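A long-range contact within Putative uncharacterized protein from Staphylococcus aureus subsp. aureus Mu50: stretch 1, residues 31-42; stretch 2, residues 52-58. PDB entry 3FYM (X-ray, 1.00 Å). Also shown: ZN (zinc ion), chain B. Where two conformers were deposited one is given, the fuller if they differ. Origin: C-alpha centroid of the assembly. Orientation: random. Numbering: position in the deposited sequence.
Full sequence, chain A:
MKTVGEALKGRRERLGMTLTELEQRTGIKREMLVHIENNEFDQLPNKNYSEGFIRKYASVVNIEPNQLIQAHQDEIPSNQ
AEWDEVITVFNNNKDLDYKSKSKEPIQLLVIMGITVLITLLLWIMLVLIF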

# COMPACT_ATOMS: atom_id res chain seq x y z
N GLU A 31 -9.85 0.64 6.18
CA GLU A 31 -10.23 1.72 5.27
C GLU A 31 -9.06 2.16 4.44
O GLU A 31 -9.18 2.43 3.24
CB GLU A 31 -10.78 2.90 6.08
CG GLU A 31 -11.07 4.14 5.27
CD GLU A 31 -11.41 5.38 6.05
OE1 GLU A 31 -11.54 5.30 7.28
OE2 GLU A 31 -11.54 6.47 5.45
N MET A 32 -7.92 2.34 5.08
CA MET A 32 -6.74 2.83 4.42
C MET A 32 -6.12 1.78 3.51
O MET A 32 -5.64 2.11 2.43
CB MET A 32 -5.72 3.37 5.43
CG MET A 32 -6.30 4.39 6.38
SD MET A 32 -7.12 5.74 5.51
CE MET A 32 -8.06 6.46 6.89
N LEU A 33 -6.16 0.51 3.93
CA LEU A 33 -5.72 -0.56 3.04
C LEU A 33 -6.55 -0.57 1.76
O LEU A 33 -5.99 -0.75 0.67
CB LEU A 33 -5.82 -1.94 3.75
CG LEU A 33 -4.87 -2.10 4.94
CD1 LEU A 33 -5.19 -3.37 5.74
CD2 LEU A 33 -3.40 -2.15 4.51
N VAL A 34 -7.86 -0.43 1.85
CA VAL A 34 -8.71 -0.38 0.66
C VAL A 34 -8.39 0.81 -0.17
O VAL A 34 -8.33 0.74 -1.40
CB VAL A 34 -10.19 -0.50 1.06
CG1 VAL A 34 -11.09 -0.27 -0.15
CG2 VAL A 34 -10.47 -1.88 1.67
N HIS A 35 -8.17 1.99 0.47
CA HIS A 35 -7.72 3.15 -0.33
C HIS A 35 -6.44 2.83 -1.09
O HIS A 35 -6.36 3.13 -2.30
CB HIS A 35 -7.56 4.39 0.51
CG HIS A 35 -8.80 4.99 1.06
ND1 HIS A 35 -9.96 5.10 0.31
CD2 HIS A 35 -9.09 5.54 2.23
CE1 HIS A 35 -10.88 5.69 1.07
NE2 HIS A 35 -10.40 6.00 2.27
N ILE A 36 -5.47 2.20 -0.44
CA ILE A 36 -4.24 1.87 -1.20
C ILE A 36 -4.52 0.92 -2.34
O ILE A 36 -4.00 1.10 -3.44
CB ILE A 36 -3.20 1.30 -0.22
CG1 ILE A 36 -2.89 2.37 0.84
CG2 ILE A 36 -1.96 0.81 -0.96
CD1 ILE A 36 -2.27 1.90 2.10
N GLU A 37 -5.36 -0.11 -2.12
CA GLU A 37 -5.64 -1.10 -3.17
C GLU A 37 -6.27 -0.44 -4.39
O GLU A 37 -6.15 -0.95 -5.49
CB GLU A 37 -6.54 -2.24 -2.65
CG GLU A 37 -5.83 -3.11 -1.65
CD GLU A 37 -6.60 -4.31 -1.14
OE1 GLU A 37 -7.80 -4.43 -1.38
OE2 GLU A 37 -5.94 -5.14 -0.46
N ASN A 38 -6.98 0.67 -4.13
CA ASN A 38 -7.68 1.40 -5.18
C ASN A 38 -6.92 2.64 -5.65
O ASN A 38 -7.49 3.45 -6.42
CB ASN A 38 -9.10 1.72 -4.71
CG ASN A 38 -9.85 0.39 -4.63
OD1 ASN A 38 -9.96 -0.26 -3.56
ND2 ASN A 38 -10.27 -0.18 -5.72
N ASN A 39 -5.67 2.81 -5.24
CA ASN A 39 -4.86 3.99 -5.63
C ASN A 39 -5.54 5.30 -5.21
O ASN A 39 -5.31 6.35 -5.81
CB ASN A 39 -4.47 3.99 -7.10
CG ASN A 39 -3.21 3.17 -7.41
OD1 ASN A 39 -3.11 2.02 -7.01
ND2 ASN A 39 -2.30 3.73 -8.18
N GLU A 40 -6.32 5.26 -4.13
CA GLU A 40 -7.03 6.42 -3.61
C GLU A 40 -6.18 7.17 -2.61
O GLU A 40 -6.55 7.40 -1.44
CB GLU A 40 -8.36 5.99 -3.00
CG GLU A 40 -9.35 5.45 -4.02
CD GLU A 40 -10.53 4.70 -3.45
OE1 GLU A 40 -10.51 4.27 -2.28
OE2 GLU A 40 -11.50 4.49 -4.23
N PHE A 41 -4.98 7.57 -3.02
CA PHE A 41 -4.03 8.16 -2.06
C PHE A 41 -4.50 9.49 -1.50
O PHE A 41 -4.16 9.84 -0.36
CB PHE A 41 -2.65 8.32 -2.71
CG PHE A 41 -2.10 7.02 -3.24
CD1 PHE A 41 -1.98 6.82 -4.59
CD2 PHE A 41 -1.74 6.03 -2.39
CE1 PHE A 41 -1.51 5.64 -5.12
CE2 PHE A 41 -1.25 4.84 -2.88
CZ PHE A 41 -1.16 4.64 -4.24
N ASP A 42 -5.30 10.23 -2.28
CA ASP A 42 -5.82 11.50 -1.77
C ASP A 42 -6.90 11.29 -0.69
O ASP A 42 -7.30 12.28 -0.08
CB ASP A 42 -6.38 12.37 -2.88
CG ASP A 42 -7.38 11.74 -3.75
OD1 ASP A 42 -7.81 10.61 -3.54
OD2 ASP A 42 -7.73 12.33 -4.79
N GLY A 52 4.99 4.72 2.96
CA GLY A 52 5.17 3.88 4.11
C GLY A 52 4.07 2.83 4.26
O GLY A 52 4.36 1.70 4.71
N PHE A 53 2.85 3.17 3.93
CA PHE A 53 1.76 2.18 3.95
C PHE A 53 2.01 1.08 2.92
O PHE A 53 1.82 -0.12 3.20
CB PHE A 53 0.42 2.81 3.73
CG PHE A 53 -0.11 3.69 4.80
CD1 PHE A 53 -1.09 4.61 4.54
CD2 PHE A 53 0.31 3.61 6.09
CE1 PHE A 53 -1.70 5.36 5.52
CE2 PHE A 53 -0.31 4.36 7.09
CZ PHE A 53 -1.30 5.25 6.80
N ILE A 54 2.35 1.48 1.69
CA ILE A 54 2.67 0.49 0.65
C ILE A 54 3.79 -0.42 1.11
O ILE A 54 3.74 -1.62 0.89
CB ILE A 54 3.01 1.22 -0.66
CG1 ILE A 54 1.76 1.83 -1.30
CG2 ILE A 54 3.70 0.29 -1.66
CD1 ILE A 54 2.06 2.85 -2.37
N ARG A 55 4.82 0.15 1.71
CA ARG A 55 5.97 -0.62 2.18
C ARG A 55 5.57 -1.66 3.22
O ARG A 55 6.02 -2.82 3.15
CB ARG A 55 7.01 0.34 2.74
CG ARG A 55 8.25 -0.26 3.27
CD ARG A 55 9.26 0.81 3.73
NE ARG A 55 9.61 1.70 2.59
CZ ARG A 55 10.47 1.34 1.64
NH1 ARG A 55 10.68 2.16 0.66
NH2 ARG A 55 11.10 0.20 1.69
N LYS A 56 4.74 -1.27 4.18
CA LYS A 56 4.35 -2.22 5.20
C LYS A 56 3.48 -3.32 4.62
O LYS A 56 3.64 -4.50 4.95
CB LYS A 56 3.65 -1.46 6.33
CG LYS A 56 3.32 -2.37 7.49
CD LYS A 56 4.54 -3.03 8.11
CE LYS A 56 4.20 -3.86 9.33
NZ LYS A 56 5.47 -4.25 10.03
N TYR A 57 2.53 -2.95 3.75
CA TYR A 57 1.70 -3.93 3.05
C TYR A 57 2.60 -4.92 2.32
O TYR A 57 2.50 -6.15 2.48
CB TYR A 57 0.70 -3.18 2.21
CG TYR A 57 -0.39 -3.91 1.51
CD1 TYR A 57 -0.33 -5.24 1.09
CD2 TYR A 57 -1.57 -3.24 1.20
CE1 TYR A 57 -1.33 -5.86 0.44
CE2 TYR A 57 -2.62 -3.86 0.53
CZ TYR A 57 -2.51 -5.16 0.14
OH TYR A 57 -3.48 -5.84 -0.50
N ALA A 58 3.46 -4.38 1.45
CA ALA A 58 4.35 -5.21 0.63
C ALA A 58 5.13 -6.17 1.49
O ALA A 58 5.27 -7.36 1.19
CB ALA A 58 5.26 -4.33 -0.22
ZN ZN B . -11.42 7.02 3.61
O HOH W 1 -10.60 8.81 3.90

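Two helices meet here nearly at right angles. Their axes, for residues 31-37 and 52-58, cross at -96° and come no closer than 10.7 Å, a spacing that leaves room for sizeable side chains between the backbones. The nearest backbone pair is Ile 36 and Ile 54, with 7.3 Å from CA to CA. The contact buries 368 Å² in all, and more than half of that falls to Tyr 57, Ile 36 and Phe 53.

Tyr 57 gives up the most surface. Its CA-to-CB bond points toward the first helix, and a t rotamer at chi1 carries the ring across to it. The hydroxyl donates a short hydrogen bond from Tyr 57 OH to Glu 37 OE2, 2.6 Å long, with the carboxylate oxygen at the ring edge, near the ring plane. Lower on the ring, Tyr 57 CD2 lies 3.9 Å from Leu 33 CD2, an apolar contact one helical turn before Glu 37. The spacing of four residues puts both partners on the same side of the first helix, so one aromatic side chain can meet a methyl group with its carbon ring and a carboxylate with its polar tip. Glu 37 is buried, and its carboxylate also has hydrogen bonds elsewhere in the structure, so the charged group is not left without partners.

Ile 36 is the counterpart on the first helix. It also points toward its partner, and its branches reach two neighbouring residues: Ile 36 CD1 packs tightly against Phe 53 CB at 3.3 Å, while Ile 36 CG2 rests 3.9 Å from Ile 54 CG1. Phe 53 extends the apolar patch toward Met 32, whose CB is 4.5 Å from Phe 53 CE1; the rest of the methionine side chain leads away. Phe 53 and Tyr 57, four residues apart, thus present successive turns of their helix to the first.

Past the helix end, Asn 38 is the first residue to leave helical geometry, and the chain turns to bring Phe 41 back to the contact. Phe 41 CE2 lies 3.9 Å from Ile 54 CD1, so Ile 54 touches both the helix and the segment after it.

Glu 31 and His 35, which bind the zinc ion, make no contact with the second helix. The design rule is economical: apolar side chains fill the crossing, and one tyrosine-carboxylate hydrogen bond adds a directional link.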